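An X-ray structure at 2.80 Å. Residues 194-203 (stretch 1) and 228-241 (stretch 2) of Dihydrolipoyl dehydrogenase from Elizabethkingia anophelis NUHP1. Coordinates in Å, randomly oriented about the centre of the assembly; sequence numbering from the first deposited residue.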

# COMPACT_ATOMS: atom_id res chain seq x y z
N GLY A 194 -4.50 -20.53 9.75
CA GLY A 194 -4.49 -21.67 8.84
C GLY A 194 -4.46 -21.25 7.38
O GLY A 194 -3.70 -21.80 6.58
N LEU A 195 -5.27 -20.25 7.01
CA LEU A 195 -5.27 -19.77 5.63
C LEU A 195 -3.95 -19.12 5.25
O LEU A 195 -3.48 -19.27 4.12
CB LEU A 195 -6.42 -18.78 5.41
CG LEU A 195 -7.85 -19.27 5.56
CD1 LEU A 195 -8.83 -18.12 5.37
CD2 LEU A 195 -8.13 -20.37 4.55
N GLU A 196 -3.32 -18.40 6.18
CA GLU A 196 -2.04 -17.76 5.86
C GLU A 196 -0.94 -18.80 5.66
O GLU A 196 -0.26 -18.80 4.63
CB GLU A 196 -1.66 -16.76 6.96
CG GLU A 196 -2.38 -15.43 6.88
CD GLU A 196 -1.99 -14.50 8.02
OE1 GLU A 196 -1.06 -14.83 8.79
OE2 GLU A 196 -2.63 -13.43 8.17
N LEU A 197 -0.77 -19.70 6.63
CA LEU A 197 0.26 -20.73 6.52
C LEU A 197 -0.06 -21.72 5.41
O LEU A 197 0.85 -22.29 4.80
CB LEU A 197 0.45 -21.44 7.85
CG LEU A 197 0.98 -20.52 8.94
CD1 LEU A 197 1.24 -21.28 10.22
CD2 LEU A 197 2.23 -19.81 8.47
N GLY A 198 -1.34 -21.97 5.15
CA GLY A 198 -1.70 -22.77 4.00
C GLY A 198 -1.26 -22.12 2.70
O GLY A 198 -0.76 -22.80 1.80
N SER A 199 -1.41 -20.80 2.60
CA SER A 199 -0.94 -20.10 1.41
C SER A 199 0.57 -20.23 1.25
O SER A 199 1.07 -20.39 0.13
CB SER A 199 -1.33 -18.62 1.45
OG SER A 199 -2.73 -18.46 1.53
N VAL A 200 1.31 -20.15 2.36
CA VAL A 200 2.76 -20.29 2.30
C VAL A 200 3.14 -21.59 1.61
O VAL A 200 3.85 -21.60 0.60
CB VAL A 200 3.37 -20.21 3.71
CG1 VAL A 200 4.81 -20.69 3.70
CG2 VAL A 200 3.28 -18.79 4.25
N TYR A 201 2.62 -22.71 2.12
CA TYR A 201 3.08 -23.99 1.62
C TYR A 201 2.39 -24.38 0.31
O TYR A 201 2.98 -25.10 -0.50
CB TYR A 201 2.89 -25.06 2.70
CG TYR A 201 3.82 -24.84 3.88
CD1 TYR A 201 3.34 -24.36 5.10
CD2 TYR A 201 5.18 -25.08 3.76
CE1 TYR A 201 4.18 -24.14 6.17
CE2 TYR A 201 6.03 -24.86 4.83
CZ TYR A 201 5.53 -24.40 6.03
OH TYR A 201 6.38 -24.19 7.08
N LEU A 202 1.17 -23.88 0.06
CA LEU A 202 0.57 -24.05 -1.26
C LEU A 202 1.49 -23.51 -2.33
O LEU A 202 1.74 -24.16 -3.35
CB LEU A 202 -0.80 -23.36 -1.32
CG LEU A 202 -1.48 -23.42 -2.68
CD1 LEU A 202 -2.10 -24.78 -2.93
CD2 LEU A 202 -2.54 -22.35 -2.78
N ARG A 203 2.02 -22.31 -2.11
CA ARG A 203 2.95 -21.72 -3.06
C ARG A 203 4.21 -22.56 -3.21
O ARG A 203 4.75 -22.69 -4.32
CB ARG A 203 3.31 -20.30 -2.60
CG ARG A 203 2.11 -19.37 -2.39
CD ARG A 203 2.51 -18.11 -1.65
NE ARG A 203 1.38 -17.22 -1.36
CZ ARG A 203 1.45 -16.14 -0.59
NH1 ARG A 203 2.61 -15.79 -0.02
NH2 ARG A 203 0.38 -15.38 -0.40
N GLU A 228 -15.05 -13.77 -1.97
CA GLU A 228 -13.92 -13.48 -2.86
C GLU A 228 -12.64 -14.18 -2.42
O GLU A 228 -11.83 -14.59 -3.26
CB GLU A 228 -13.71 -11.98 -2.96
CG GLU A 228 -14.85 -11.30 -3.68
CD GLU A 228 -14.83 -11.60 -5.17
OE1 GLU A 228 -13.73 -11.75 -5.73
OE2 GLU A 228 -15.92 -11.68 -5.78
N LEU A 229 -12.41 -14.31 -1.11
CA LEU A 229 -11.19 -14.98 -0.66
C LEU A 229 -11.21 -16.46 -1.02
O LEU A 229 -10.23 -17.00 -1.55
CB LEU A 229 -10.98 -14.81 0.84
CG LEU A 229 -9.67 -15.39 1.39
CD1 LEU A 229 -8.45 -14.80 0.68
CD2 LEU A 229 -9.56 -15.18 2.90
N GLN A 230 -12.34 -17.13 -0.79
CA GLN A 230 -12.42 -18.54 -1.17
C GLN A 230 -12.29 -18.70 -2.67
O GLN A 230 -11.65 -19.65 -3.15
CB GLN A 230 -13.72 -19.17 -0.67
CG GLN A 230 -13.74 -20.69 -0.81
CD GLN A 230 -15.09 -21.30 -0.47
OE1 GLN A 230 -15.94 -20.66 0.15
NE2 GLN A 230 -15.29 -22.55 -0.87
N LYS A 231 -12.86 -17.77 -3.44
CA LYS A 231 -12.76 -17.82 -4.90
C LYS A 231 -11.31 -17.72 -5.38
O LYS A 231 -10.90 -18.48 -6.27
CB LYS A 231 -13.60 -16.69 -5.50
CG LYS A 231 -13.60 -16.63 -7.01
CD LYS A 231 -14.45 -15.45 -7.48
CE LYS A 231 -13.91 -14.88 -8.79
NZ LYS A 231 -14.70 -13.73 -9.32
N THR A 232 -10.52 -16.83 -4.78
CA THR A 232 -9.15 -16.65 -5.26
C THR A 232 -8.23 -17.75 -4.72
O THR A 232 -7.33 -18.20 -5.43
CB THR A 232 -8.62 -15.25 -4.89
OG1 THR A 232 -7.27 -15.09 -5.35
CG2 THR A 232 -8.65 -15.00 -3.39
N LEU A 233 -8.46 -18.19 -3.49
CA LEU A 233 -7.63 -19.26 -2.94
C LEU A 233 -7.86 -20.57 -3.68
O LEU A 233 -6.91 -21.33 -3.92
CB LEU A 233 -7.90 -19.39 -1.44
CG LEU A 233 -7.31 -18.27 -0.57
CD1 LEU A 233 -7.63 -18.47 0.90
CD2 LEU A 233 -5.80 -18.16 -0.77
N LYS A 234 -9.11 -20.85 -4.08
CA LYS A 234 -9.35 -22.02 -4.93
C LYS A 234 -8.60 -21.89 -6.25
O LYS A 234 -8.01 -22.86 -6.73
CB LYS A 234 -10.85 -22.21 -5.23
CG LYS A 234 -11.75 -22.78 -4.10
CD LYS A 234 -13.11 -23.24 -4.69
CE LYS A 234 -14.16 -23.58 -3.63
NZ LYS A 234 -13.96 -24.91 -3.01
N LYS A 235 -8.61 -20.69 -6.82
CA LYS A 235 -7.90 -20.45 -8.07
C LYS A 235 -6.42 -20.71 -7.91
O LYS A 235 -5.75 -21.11 -8.87
CB LYS A 235 -8.17 -19.02 -8.55
CG LYS A 235 -7.64 -18.68 -9.94
CD LYS A 235 -8.01 -17.25 -10.30
CE LYS A 235 -6.85 -16.29 -10.11
NZ LYS A 235 -6.94 -15.17 -11.09
N GLN A 236 -5.89 -20.52 -6.71
CA GLN A 236 -4.48 -20.74 -6.43
C GLN A 236 -4.16 -22.20 -6.12
O GLN A 236 -2.97 -22.55 -6.04
CB GLN A 236 -4.05 -19.88 -5.25
CG GLN A 236 -4.21 -18.40 -5.52
CD GLN A 236 -3.97 -17.54 -4.31
OE1 GLN A 236 -3.19 -17.89 -3.42
NE2 GLN A 236 -4.70 -16.43 -4.23
N GLY A 237 -5.16 -23.05 -5.95
CA GLY A 237 -4.95 -24.46 -5.72
C GLY A 237 -5.41 -24.97 -4.37
O GLY A 237 -5.37 -26.19 -4.14
N MET A 238 -5.85 -24.10 -3.46
CA MET A 238 -6.30 -24.58 -2.16
C MET A 238 -7.65 -25.26 -2.31
O MET A 238 -8.51 -24.83 -3.08
CB MET A 238 -6.39 -23.42 -1.17
CG MET A 238 -6.30 -23.84 0.30
SD MET A 238 -6.15 -22.44 1.42
CE MET A 238 -4.47 -21.88 1.13
N LYS A 239 -7.83 -26.35 -1.57
CA LYS A 239 -9.09 -27.08 -1.54
C LYS A 239 -9.80 -26.81 -0.22
O LYS A 239 -9.16 -26.60 0.81
CB LYS A 239 -8.85 -28.59 -1.71
CG LYS A 239 -8.22 -29.00 -3.04
CD LYS A 239 -9.27 -29.19 -4.12
CE LYS A 239 -8.65 -29.40 -5.50
NZ LYS A 239 -8.16 -28.13 -6.13
N PHE A 240 -11.13 -26.77 -0.27
CA PHE A 240 -11.94 -26.44 0.90
C PHE A 240 -13.03 -27.48 1.10
O PHE A 240 -13.83 -27.74 0.19
CB PHE A 240 -12.57 -25.05 0.75
CG PHE A 240 -11.58 -23.94 0.82
CD1 PHE A 240 -10.98 -23.46 -0.33
CD2 PHE A 240 -11.23 -23.38 2.04
CE1 PHE A 240 -10.05 -22.43 -0.27
CE2 PHE A 240 -10.32 -22.36 2.10
CZ PHE A 240 -9.72 -21.89 0.94
N MET A 241 -13.09 -28.03 2.31
CA MET A 241 -14.13 -28.95 2.75
C MET A 241 -14.86 -28.26 3.90
O MET A 241 -14.50 -28.42 5.07
CB MET A 241 -13.54 -30.27 3.17
CG MET A 241 -13.16 -31.16 2.00
SD MET A 241 -12.45 -32.72 2.55
CE MET A 241 -11.51 -33.20 1.10
O HOH W 1 -0.71 -18.32 -3.37

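Taken in sequence order, stretch 2 first meets the helix 194-203 at Leu229, whose CD2 lies 3.9 Å from Leu195 CD1, an apolar contact between side chains whose CA-to-CB bonds both point toward the opposing stretch. One turn on, Leu233 continues this packing: its CD1 is 4.1 Å from Leu195 CD2, and its CD2 is 3.8 Å from Ser199 OG. Ser199 OG is already committed within its own helix, donating to Leu195 O at 2.8 Å, so it can sit against a methyl group without lacking a partner.

Gln236 makes the polar link. No direct hydrogen bond crosses the contact, but water 1 donates to Gln236 OE1 (2.5 Å) and accepts from Arg203 NE (3.1 Å). Gln236 O also lies 3.3 Å from Leu202 CD2.

Gly237 is the first residue to leave helical phi/psi, in a Schellman motif, with phi of 116° and bonds from Gly237 N to Lys234 O (3.0 Å) and from Met238 N to Leu233 O (3.0 Å). An ideal CB here would come 3.3 Å from Leu202 CD1.

The Met238 side chain then reaches Gly198, its CE 3.6 Å from Gly198 C; an ideal CB on Gly198 would lie 3.3 Å from Met238 CE. Finally, Phe240 presents its ring edge, CE2 being 3.8 Å from Leu195 CD2.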